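PDB 3GWB: peptidase M16 inactive domain family protein from Pseudomonas fluorescens, which is of unestablished function but belongs to the M16 metallopeptidase family and is probably a hydrolase-related member without confirmed activity. Local coordinates for residues S287-R290 with L295-G298; G282-S287 with Q344-D349; G161-A166 with E231-P236. All blocks are in the same frame, centred on the assembly; numbering follows the deposited sequence.

Interaction 1: residues S287-R290 with L295-G298; sequences SEVR and LTYG
V289 and R290, near the end of helix 284-292, are met by L295 and T296 where the chain returns toward strand 299-303. One backbone bond ties the return: L295 N donates to V289 O at 2.7 Å, nearly straight at 167°, with the donor tilted 17° from the carbonyl plane. Beside it, V289 CG1 does the apolar work. It presses on T296 CG2 at 3.3 Å, tighter than normal for two methyls, and meets L295 CB at 3.7 Å, with the V289 and L295 side chains crossing at about a right angle. R290 takes the next place along: CG stands opposite the backbone N (chi1 173°) and the chain runs extended to NE, its methylenes lying along the returning backbone, with CG 3.3 Å from T296 O and CD 4.0 Å from Y297 O. That second carbonyl lies at the guanidinium edge, near its plane.

The second shell fixes these groups. T296 OG1 accepts from G298 N at 3.1 Å, an ST turn, and also bonds to Q317 O of strand 311-319, so the methyl is held against V289. Helix 323-340 covers V289 and L295 through L329, while F281 makes a cation-pi contact with R290 and Y297 packs on N134 of the second subunit. The helix end is tied back by the L295-V289 bond, and an ST turn at T296 leads into strand 299-303; R290 and Y297 match in spacing the arginine-tyrosine pair that contacts substrate in active M16 relatives, a role not established here.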
ATOM      1  N   SER A 287      19.494  -2.037  19.325  1.00 20.39           N
ATOM      2  CA  SER A 287      20.218  -1.419  20.430  1.00 23.08           C
ATOM      3  C   SER A 287      21.698  -1.219  20.101  1.00 23.17           C
ATOM      4  O   SER A 287      22.237  -0.126  20.266  1.00 23.72           O
ATOM      5  CB  SER A 287      20.080  -2.280  21.684  1.00 25.19           C
ATOM      6  OG  SER A 287      20.939  -1.815  22.708  1.00 29.55           O
ATOM      7  N   GLU A 288      22.347  -2.273  19.617  1.00 23.95           N
ATOM      8  CA  GLU A 288      23.766  -2.222  19.279  1.00 24.21           C
ATOM      9  C   GLU A 288      24.109  -1.417  18.030  1.00 23.57           C
ATOM     10  O   GLU A 288      25.031  -0.601  18.048  1.00 25.15           O
ATOM     11  CB  GLU A 288      24.317  -3.640  19.106  1.00 25.48           C
ATOM     12  CG  GLU A 288      24.185  -4.529  20.336  1.00 30.67           C
ATOM     13  CD  GLU A 288      24.920  -3.975  21.542  1.00 34.84           C
ATOM     14  OE1 GLU A 288      26.100  -3.578  21.398  1.00 36.39           O
ATOM     15  OE2 GLU A 288      24.321  -3.947  22.639  1.00 37.31           O
ATOM     16  N   VAL A 289      23.374  -1.642  16.945  1.00 21.36           N
ATOM     17  CA  VAL A 289      23.661  -0.954  15.689  1.00 21.33           C
ATOM     18  C   VAL A 289      23.098   0.461  15.573  1.00 21.37           C
ATOM     19  O   VAL A 289      23.780   1.366  15.089  1.00 21.98           O
ATOM     20  CB  VAL A 289      23.163  -1.777  14.477  1.00 20.69           C
ATOM     21  CG1 VAL A 289      23.656  -1.137  13.183  1.00 20.26           C
ATOM     22  CG2 VAL A 289      23.649  -3.218  14.583  1.00 20.58           C
ATOM     23  N   ARG A 290      21.858   0.653  16.006  1.00 20.79           N
ATOM     24  CA  ARG A 290      21.233   1.968  15.935  1.00 21.26           C
ATOM     25  C   ARG A 290      21.451   2.800  17.196  1.00 20.88           C
ATOM     26  O   ARG A 290      22.047   3.869  17.149  1.00 21.28           O
ATOM     27  CB  ARG A 290      19.728   1.833  15.683  1.00 21.93           C
ATOM     28  CG  ARG A 290      18.982   3.158  15.764  1.00 22.88           C
ATOM     29  CD  ARG A 290      17.483   2.993  15.596  1.00 24.91           C
ATOM     30  NE  ARG A 290      16.792   4.270  15.757  1.00 27.98           N
ATOM     31  CZ  ARG A 290      16.671   4.916  16.914  1.00 29.21           C
ATOM     32  NH1 ARG A 290      17.187   4.406  18.027  1.00 29.88           N
ATOM     33  NH2 ARG A 290      16.043   6.083  16.958  1.00 29.32           N
ATOM     34  N   LEU A 295      24.429   3.461  13.447  1.00 23.89           N
ATOM     35  CA  LEU A 295      24.829   2.996  12.119  1.00 21.41           C
ATOM     36  C   LEU A 295      23.686   2.669  11.156  1.00 20.42           C
ATOM     37  O   LEU A 295      23.928   2.326   9.995  1.00 21.37           O
ATOM     38  CB  LEU A 295      25.729   1.768  12.258  1.00 21.43           C
ATOM     39  CG  LEU A 295      27.121   2.042  12.825  1.00 21.23           C
ATOM     40  CD1 LEU A 295      27.750   0.743  13.300  1.00 20.34           C
ATOM     41  CD2 LEU A 295      27.981   2.713  11.750  1.00 19.90           C
ATOM     42  N   THR A 296      22.447   2.779  11.625  1.00 18.89           N
ATOM     43  CA  THR A 296      21.300   2.465  10.783  1.00 18.32           C
ATOM     44  C   THR A 296      19.993   2.942  11.406  1.00 17.86           C
ATOM     45  O   THR A 296      19.939   3.266  12.587  1.00 18.43           O
ATOM     46  CB  THR A 296      21.193   0.949  10.578  1.00 18.93           C
ATOM     47  OG1 THR A 296      20.112   0.650   9.690  1.00 16.78           O
ATOM     48  CG2 THR A 296      20.936   0.272  11.902  1.00 18.87           C
ATOM     49  N   TYR A 297      18.935   2.978  10.606  1.00 17.64           N
ATOM     50  CA  TYR A 297      17.642   3.389  11.121  1.00 18.64           C
ATOM     51  C   TYR A 297      16.783   2.156  11.345  1.00 18.37           C
ATOM     52  O   TYR A 297      15.775   2.209  12.044  1.00 18.18           O
ATOM     53  CB  TYR A 297      16.955   4.357  10.155  1.00 21.19           C
ATOM     54  CG  TYR A 297      17.602   5.725  10.141  1.00 22.96           C
ATOM     55  CD1 TYR A 297      17.778   6.440  11.322  1.00 24.12           C
ATOM     56  CD2 TYR A 297      18.072   6.288   8.957  1.00 25.07           C
ATOM     57  CE1 TYR A 297      18.416   7.677  11.327  1.00 25.31           C
ATOM     58  CE2 TYR A 297      18.709   7.530   8.952  1.00 25.53           C
ATOM     59  CZ  TYR A 297      18.879   8.214  10.143  1.00 24.53           C
ATOM     60  OH  TYR A 297      19.534   9.424  10.160  1.00 26.88           O
ATOM     61  N   GLY A 298      17.195   1.034  10.766  1.00 17.74           N
ATOM     62  CA  GLY A 298      16.422  -0.176  10.950  1.00 18.05           C
ATOM     63  C   GLY A 298      17.145  -1.463  10.625  1.00 17.27           C
ATOM     64  O   GLY A 298      17.649  -1.641   9.519  1.00 18.44           O
TER

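Interaction 2: residues G282-S287 with Q344-D349; sequences GTRLMS and QKELDD
R284 and E346 join two helix beginnings through a side-on, two-pronged salt bridge. R284 NE donates to E346 OE2 at 2.9 Å with an N-H...O angle of 169°, and R284 NH2 donates to E346 OE1 at 2.7 Å. Each oxygen is met on its syn side, and the guanidinium and carboxylate planes lie only 12° apart, so the two flat groups share nearly one plane. The bends of R284 at chi2 and chi3 bring its guanidinium up to the E346 carboxylate, whose own chain stretches out beyond CG. E346 OE1 is gripped a second time by T343 N, just ahead of helix 344-356; this bond and the helix start would probably favour the charged carboxylate.

Away from this tight pairing the contact is loose and partly solvated. A water donates to G282 O at 2.8 Å and to E346 OE2 at 2.7 Å, bridging where no direct contact exists. Nearby, T283 caps its helix, its OG1 accepting from M286 N (a selenomethionine) at 3.1 Å, which sets the first turn carrying R284. A leucine in place of R284 would probably leave the E346 carboxylate without its countercharge, held by the water and T343 N alone among the contacts described.

Around the pair, R284 lies on V333 and Y337 of helix 323-340, while its backbone bonds to I275 of helix 266-277, on which E346 also packs. L285 packs on V299 and S301 of strand 299-303, and L347 reaches helix 397-407, so the salt bridge spans a surface seam among these helices.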
ATOM      1  N   GLY A 282      14.202  -1.698  21.411  1.00 28.13           N
ATOM      2  CA  GLY A 282      14.792  -2.493  22.476  1.00 27.11           C
ATOM      3  C   GLY A 282      15.498  -3.781  22.081  1.00 26.48           C
ATOM      4  O   GLY A 282      16.218  -4.363  22.896  1.00 26.61           O
ATOM      5  N   THR A 283      15.301  -4.235  20.848  1.00 23.77           N
ATOM      6  CA  THR A 283      15.934  -5.471  20.385  1.00 21.58           C
ATOM      7  C   THR A 283      17.460  -5.380  20.458  1.00 20.38           C
ATOM      8  O   THR A 283      18.027  -4.289  20.474  1.00 19.77           O
ATOM      9  CB  THR A 283      15.536  -5.793  18.934  1.00 20.34           C
ATOM     10  OG1 THR A 283      16.103  -4.816  18.058  1.00 17.41           O
ATOM     11  CG2 THR A 283      14.019  -5.787  18.784  1.00 19.82           C
ATOM     12  N   ARG A 284      18.118  -6.534  20.495  1.00 19.21           N
ATOM     13  CA  ARG A 284      19.575  -6.594  20.574  1.00 18.30           C
ATOM     14  C   ARG A 284      20.210  -5.870  19.385  1.00 16.81           C
ATOM     15  O   ARG A 284      21.096  -5.029  19.553  1.00 18.23           O
ATOM     16  CB  ARG A 284      20.028  -8.062  20.600  1.00 19.98           C
ATOM     17  CG  ARG A 284      21.464  -8.304  21.065  1.00 22.46           C
ATOM     18  CD  ARG A 284      21.679  -7.933  22.542  1.00 22.85           C
ATOM     19  NE  ARG A 284      21.074  -8.859  23.506  1.00 20.29           N
ATOM     20  CZ  ARG A 284      21.590 -10.033  23.866  1.00 21.34           C
ATOM     21  NH1 ARG A 284      22.734 -10.460  23.342  1.00 20.19           N
ATOM     22  NH2 ARG A 284      20.979 -10.768  24.784  1.00 20.39           N
ATOM     23  N   LEU A 285      19.740  -6.189  18.184  1.00 13.20           N
ATOM     24  CA  LEU A 285      20.270  -5.580  16.972  1.00 12.22           C
ATOM     25  C   LEU A 285      20.031  -4.067  16.879  1.00 12.09           C
ATOM     26  O   LEU A 285      20.939  -3.320  16.536  1.00  8.80           O
ATOM     27  CB  LEU A 285      19.699  -6.284  15.737  1.00 12.00           C
ATOM     28  CG  LEU A 285      20.241  -7.692  15.448  1.00 10.86           C
ATOM     29  CD1 LEU A 285      19.409  -8.341  14.369  1.00  9.96           C
ATOM     30  CD2 LEU A 285      21.705  -7.614  15.010  1.00 12.02           C
HETATM   31  N   MSE A 286      18.822  -3.606  17.171  1.00 14.49           N
HETATM   32  CA  MSE A 286      18.560  -2.165  17.096  1.00 17.06           C
HETATM   33  C   MSE A 286      19.331  -1.408  18.169  1.00 18.41           C
HETATM   34  O   MSE A 286      19.776  -0.281  17.953  1.00 21.05           O
HETATM   35  CB  MSE A 286      17.064  -1.881  17.235  1.00 16.41           C
HETATM   36  CG  MSE A 286      16.292  -2.067  15.944  1.00 16.09           C
HETATM   37 SE   MSE A 286      16.682  -0.778  14.750  1.00 10.38          SE
HETATM   38  CE  MSE A 286      15.345   0.333  15.089  1.00 17.27           C
ATOM     39  N   SER A 287      19.494  -2.037  19.325  1.00 20.39           N
ATOM     40  CA  SER A 287      20.218  -1.419  20.430  1.00 23.08           C
ATOM     41  C   SER A 287      21.698  -1.219  20.101  1.00 23.17           C
ATOM     42  O   SER A 287      22.237  -0.126  20.266  1.00 23.72           O
ATOM     43  CB  SER A 287      20.080  -2.280  21.684  1.00 25.19           C
ATOM     44  OG  SER A 287      20.939  -1.815  22.708  1.00 29.55           O
ATOM     45  N   GLN A 344      17.093 -12.242  31.357  1.00 24.25           N
ATOM     46  CA  GLN A 344      15.764 -12.333  31.964  1.00 23.98           C
ATOM     47  C   GLN A 344      14.932 -11.119  31.598  1.00 23.80           C
ATOM     48  O   GLN A 344      13.753 -11.242  31.274  1.00 24.13           O
ATOM     49  CB  GLN A 344      15.854 -12.401  33.491  1.00 25.59           C
ATOM     50  CG  GLN A 344      15.819 -13.794  34.068  1.00 28.78           C
ATOM     51  CD  GLN A 344      14.665 -14.621  33.534  1.00 29.49           C
ATOM     52  OE1 GLN A 344      13.508 -14.201  33.566  1.00 29.72           O
ATOM     53  NE2 GLN A 344      14.979 -15.808  33.045  1.00 32.80           N
ATOM     54  N   LYS A 345      15.546  -9.945  31.665  1.00 21.93           N
ATOM     55  CA  LYS A 345      14.845  -8.713  31.342  1.00 22.66           C
ATOM     56  C   LYS A 345      14.275  -8.778  29.931  1.00 22.24           C
ATOM     57  O   LYS A 345      13.086  -8.527  29.729  1.00 24.15           O
ATOM     58  CB  LYS A 345      15.785  -7.512  31.467  1.00 24.85           C
ATOM     59  CG  LYS A 345      15.140  -6.190  31.063  1.00 27.38           C
ATOM     60  CD  LYS A 345      16.076  -5.006  31.274  1.00 31.66           C
ATOM     61  CE  LYS A 345      17.330  -5.107  30.408  1.00 34.24           C
ATOM     62  NZ  LYS A 345      17.024  -5.151  28.943  1.00 37.34           N
ATOM     63  N   GLU A 346      15.125  -9.122  28.963  1.00 20.43           N
ATOM     64  CA  GLU A 346      14.702  -9.220  27.567  1.00 19.71           C
ATOM     65  C   GLU A 346      13.560 -10.201  27.388  1.00 19.41           C
ATOM     66  O   GLU A 346      12.623  -9.937  26.638  1.00 17.80           O
ATOM     67  CB  GLU A 346      15.866  -9.660  26.674  1.00 19.57           C
ATOM     68  CG  GLU A 346      17.037  -8.702  26.667  1.00 22.50           C
ATOM     69  CD  GLU A 346      18.161  -9.162  25.756  1.00 23.64           C
ATOM     70  OE1 GLU A 346      18.590 -10.327  25.892  1.00 24.34           O
ATOM     71  OE2 GLU A 346      18.621  -8.355  24.912  1.00 22.15           O
ATOM     72  N   LEU A 347      13.647 -11.338  28.069  1.00 19.33           N
ATOM     73  CA  LEU A 347      12.619 -12.362  27.972  1.00 21.60           C
ATOM     74  C   LEU A 347      11.277 -11.865  28.513  1.00 21.99           C
ATOM     75  O   LEU A 347      10.238 -12.067  27.883  1.00 22.14           O
ATOM     76  CB  LEU A 347      13.048 -13.619  28.732  1.00 21.67           C
ATOM     77  CG  LEU A 347      12.089 -14.808  28.676  1.00 22.14           C
ATOM     78  CD1 LEU A 347      12.260 -15.529  27.349  1.00 23.86           C
ATOM     79  CD2 LEU A 347      12.375 -15.762  29.828  1.00 23.61           C
ATOM     80  N   ASP A 348      11.297 -11.212  29.671  1.00 23.06           N
ATOM     81  CA  ASP A 348      10.063 -10.707  30.268  1.00 25.89           C
ATOM     82  C   ASP A 348       9.426  -9.615  29.420  1.00 24.97           C
ATOM     83  O   ASP A 348       8.219  -9.631  29.177  1.00 25.67           O
ATOM     84  CB  ASP A 348      10.324 -10.190  31.683  1.00 28.79           C
ATOM     85  CG  ASP A 348      10.566 -11.313  32.671  1.00 32.89           C
ATOM     86  OD1 ASP A 348       9.795 -12.300  32.640  1.00 34.66           O
ATOM     87  OD2 ASP A 348      11.517 -11.209  33.478  1.00 35.01           O
ATOM     88  N   ASP A 349      10.243  -8.668  28.976  1.00 25.56           N
ATOM     89  CA  ASP A 349       9.767  -7.583  28.128  1.00 26.43           C
ATOM     90  C   ASP A 349       9.122  -8.163  26.868  1.00 27.35           C
ATOM     91  O   ASP A 349       8.029  -7.750  26.472  1.00 28.33           O
ATOM     92  CB  ASP A 349      10.936  -6.670  27.744  1.00 29.25           C
ATOM     93  CG  ASP A 349      11.447  -5.848  28.921  1.00 33.97           C
ATOM     94  OD1 ASP A 349      11.350  -6.324  30.077  1.00 34.61           O
ATOM     95  OD2 ASP A 349      11.960  -4.729  28.686  1.00 34.37           O
TER
HETATM   96  O   HOH W   1      18.381  -5.864  23.798  1.00 29.53           O

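Interaction 3: residues G161-A166 with E231-P236; sequences GTHPYA and EQPAEP
A surface contact between two loops, built on the H163 ring and P233, brings the turn after helix 147-160 against the linker that leads to strand 239-244. It is a CH-pi contact: P233 CB lies 4.1 Å from the centroid of the imidazole and 22° off the ring normal, over one face. P164 CD covers the opposite face 3.3 Å above the plane, offset toward the rim, so the ring is sandwiched between two prolines, one from each loop. The H163 side chain leaves with CG opposite the backbone N (chi1 -176°), which carries the ring out toward the linker. E231 O comes up to the ring edge too closely in the model, where the imidazole is probably turned over, so this approach is doubtful and carries no weight.

The ring is positioned by its own loop. H163 to A166 form a type I beta turn, with A166 N bonded to H163 O at 2.9 Å, and Y165 CB sits at the imidazole edge while the Y165 ring offers it a face. G161, with positive phi, ends the helix just before. Y160 of helix 147-160 meets H163 with the two ring planes at about 35° and also packs on P233.

The linker is fastened further on by Q232 and E235, both reaching R309, and by P233 and P236 against L257 of strand 249-257. Y165 OH bonds to A308 N, in the part of the chain that follows the linker. Such packing joins the two sheet-bearing halves of an M16-type fold across their connecting segment.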
ATOM      1  N   GLY A 161      19.140 -22.733  -4.126  1.00 17.16           N
ATOM      2  CA  GLY A 161      19.594 -23.373  -5.354  1.00 19.51           C
ATOM      3  C   GLY A 161      18.491 -23.689  -6.358  1.00 20.11           C
ATOM      4  O   GLY A 161      17.857 -22.779  -6.897  1.00 19.54           O
ATOM      5  N   THR A 162      18.253 -24.974  -6.618  1.00 19.44           N
ATOM      6  CA  THR A 162      17.226 -25.376  -7.580  1.00 21.00           C
ATOM      7  C   THR A 162      15.873 -25.654  -6.937  1.00 22.19           C
ATOM      8  O   THR A 162      14.919 -26.055  -7.613  1.00 24.08           O
ATOM      9  CB  THR A 162      17.651 -26.632  -8.375  1.00 21.40           C
ATOM     10  OG1 THR A 162      18.084 -27.653  -7.467  1.00 23.50           O
ATOM     11  CG2 THR A 162      18.777 -26.300  -9.333  1.00 21.16           C
ATOM     12  N   HIS A 163      15.795 -25.445  -5.630  1.00 20.94           N
ATOM     13  CA  HIS A 163      14.562 -25.669  -4.892  1.00 18.92           C
ATOM     14  C   HIS A 163      13.494 -24.675  -5.365  1.00 18.04           C
ATOM     15  O   HIS A 163      13.804 -23.528  -5.679  1.00 21.36           O
ATOM     16  CB  HIS A 163      14.817 -25.479  -3.400  1.00 17.44           C
ATOM     17  CG  HIS A 163      13.628 -25.769  -2.548  1.00 15.34           C
ATOM     18  ND1 HIS A 163      13.325 -27.036  -2.101  1.00 16.49           N
ATOM     19  CD2 HIS A 163      12.644 -24.961  -2.090  1.00 13.97           C
ATOM     20  CE1 HIS A 163      12.207 -26.996  -1.400  1.00 16.54           C
ATOM     21  NE2 HIS A 163      11.772 -25.748  -1.378  1.00 17.71           N
ATOM     22  N   PRO A 164      12.222 -25.108  -5.421  1.00 17.51           N
ATOM     23  CA  PRO A 164      11.104 -24.258  -5.857  1.00 16.08           C
ATOM     24  C   PRO A 164      10.951 -22.907  -5.143  1.00 16.62           C
ATOM     25  O   PRO A 164      10.293 -22.007  -5.670  1.00 17.00           O
ATOM     26  CB  PRO A 164       9.890 -25.166  -5.661  1.00 16.53           C
ATOM     27  CG  PRO A 164      10.450 -26.514  -5.990  1.00 16.53           C
ATOM     28  CD  PRO A 164      11.774 -26.503  -5.246  1.00 15.76           C
ATOM     29  N   TYR A 165      11.539 -22.755  -3.955  1.00 15.16           N
ATOM     30  CA  TYR A 165      11.450 -21.482  -3.230  1.00 13.55           C
ATOM     31  C   TYR A 165      12.495 -20.479  -3.703  1.00 15.13           C
ATOM     32  O   TYR A 165      12.396 -19.291  -3.404  1.00 17.04           O
ATOM     33  CB  TYR A 165      11.646 -21.665  -1.720  1.00 11.78           C
ATOM     34  CG  TYR A 165      10.537 -22.378  -0.974  1.00 12.87           C
ATOM     35  CD1 TYR A 165       9.264 -22.531  -1.524  1.00 13.56           C
ATOM     36  CD2 TYR A 165      10.767 -22.881   0.306  1.00 11.41           C
ATOM     37  CE1 TYR A 165       8.243 -23.170  -0.804  1.00 13.72           C
ATOM     38  CE2 TYR A 165       9.769 -23.513   1.028  1.00 12.18           C
ATOM     39  CZ  TYR A 165       8.510 -23.658   0.472  1.00 14.99           C
ATOM     40  OH  TYR A 165       7.539 -24.295   1.201  1.00 15.39           O
ATOM     41  N   ALA A 166      13.499 -20.954  -4.431  1.00 15.06           N
ATOM     42  CA  ALA A 166      14.570 -20.087  -4.900  1.00 16.28           C
ATOM     43  C   ALA A 166      14.160 -18.937  -5.826  1.00 17.84           C
ATOM     44  O   ALA A 166      14.545 -17.792  -5.601  1.00 17.63           O
ATOM     45  CB  ALA A 166      15.641 -20.927  -5.582  1.00 17.38           C
ATOM     46  N   GLU A 231       9.395 -30.845  -1.376  1.00 26.84           N
ATOM     47  CA  GLU A 231      10.440 -31.490  -0.594  1.00 27.46           C
ATOM     48  C   GLU A 231      11.277 -30.467   0.158  1.00 25.55           C
ATOM     49  O   GLU A 231      11.183 -29.270  -0.099  1.00 24.32           O
ATOM     50  CB  GLU A 231      11.330 -32.333  -1.508  1.00 30.35           C
ATOM     51  CG  GLU A 231      10.549 -33.345  -2.332  1.00 36.09           C
ATOM     52  CD  GLU A 231      11.418 -34.450  -2.899  1.00 39.58           C
ATOM     53  OE1 GLU A 231      12.406 -34.133  -3.603  1.00 41.96           O
ATOM     54  OE2 GLU A 231      11.107 -35.635  -2.640  1.00 39.02           O
ATOM     55  N   GLN A 232      12.085 -30.944   1.097  1.00 24.32           N
ATOM     56  CA  GLN A 232      12.945 -30.074   1.893  1.00 22.53           C
ATOM     57  C   GLN A 232      14.198 -29.688   1.119  1.00 21.70           C
ATOM     58  O   GLN A 232      14.760 -30.504   0.395  1.00 20.33           O
ATOM     59  CB  GLN A 232      13.349 -30.778   3.190  1.00 23.91           C
ATOM     60  CG  GLN A 232      12.220 -30.919   4.191  1.00 25.54           C
ATOM     61  CD  GLN A 232      11.892 -29.607   4.880  1.00 26.95           C
ATOM     62  OE1 GLN A 232      11.895 -28.545   4.255  1.00 28.36           O
ATOM     63  NE2 GLN A 232      11.598 -29.676   6.171  1.00 26.28           N
ATOM     64  N   PRO A 233      14.657 -28.433   1.273  1.00 20.47           N
ATOM     65  CA  PRO A 233      15.854 -27.954   0.580  1.00 21.11           C
ATOM     66  C   PRO A 233      17.112 -28.533   1.213  1.00 21.69           C
ATOM     67  O   PRO A 233      17.076 -29.041   2.334  1.00 21.37           O
ATOM     68  CB  PRO A 233      15.770 -26.443   0.765  1.00 22.21           C
ATOM     69  CG  PRO A 233      15.200 -26.328   2.145  1.00 21.74           C
ATOM     70  CD  PRO A 233      14.085 -27.372   2.125  1.00 19.06           C
ATOM     71  N   ALA A 234      18.222 -28.469   0.489  1.00 22.85           N
ATOM     72  CA  ALA A 234      19.485 -28.965   1.008  1.00 24.44           C
ATOM     73  C   ALA A 234      20.151 -27.817   1.748  1.00 26.30           C
ATOM     74  O   ALA A 234      19.928 -26.652   1.419  1.00 26.16           O
ATOM     75  CB  ALA A 234      20.371 -29.429  -0.128  1.00 25.16           C
ATOM     76  N   GLU A 235      20.957 -28.144   2.753  1.00 27.65           N
ATOM     77  CA  GLU A 235      21.670 -27.127   3.521  1.00 29.37           C
ATOM     78  C   GLU A 235      22.704 -26.472   2.616  1.00 28.06           C
ATOM     79  O   GLU A 235      23.646 -27.125   2.176  1.00 28.07           O
ATOM     80  CB  GLU A 235      22.388 -27.769   4.711  1.00 33.54           C
ATOM     81  CG  GLU A 235      21.477 -28.190   5.849  1.00 40.00           C
ATOM     82  CD  GLU A 235      21.012 -27.009   6.671  1.00 42.55           C
ATOM     83  OE1 GLU A 235      20.391 -26.091   6.092  1.00 44.38           O
ATOM     84  OE2 GLU A 235      21.272 -26.995   7.894  1.00 44.15           O
ATOM     85  N   PRO A 236      22.547 -25.173   2.325  1.00 27.04           N
ATOM     86  CA  PRO A 236      23.512 -24.490   1.463  1.00 27.31           C
ATOM     87  C   PRO A 236      24.823 -24.235   2.202  1.00 26.86           C
ATOM     88  O   PRO A 236      24.841 -24.142   3.430  1.00 26.13           O
ATOM     89  CB  PRO A 236      22.794 -23.193   1.122  1.00 26.66           C
ATOM     90  CG  PRO A 236      22.085 -22.896   2.402  1.00 27.10           C
ATOM     91  CD  PRO A 236      21.500 -24.240   2.776  1.00 27.85           C
TER

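Overall arrangement
Interactions 1 and 2 form one continuous region. They share S287 on helix 284-292, with centres 14 Å apart, and they touch through M286: its CE lies 3.6 Å from Y297 O and its SE 3.9 Å from G298 CA. Interaction 2 thus concerns the start of that helix and interaction 1 its exit, while helix 323-340 packs on both. Interaction 3 stands apart, its centre 32 Å from that of interaction 1 and 33 Å from that of interaction 2, with nearest atoms about 22 and 19 Å away. It closes earlier in the chain, between the halves. No metal or ligand takes part in any of the three contacts.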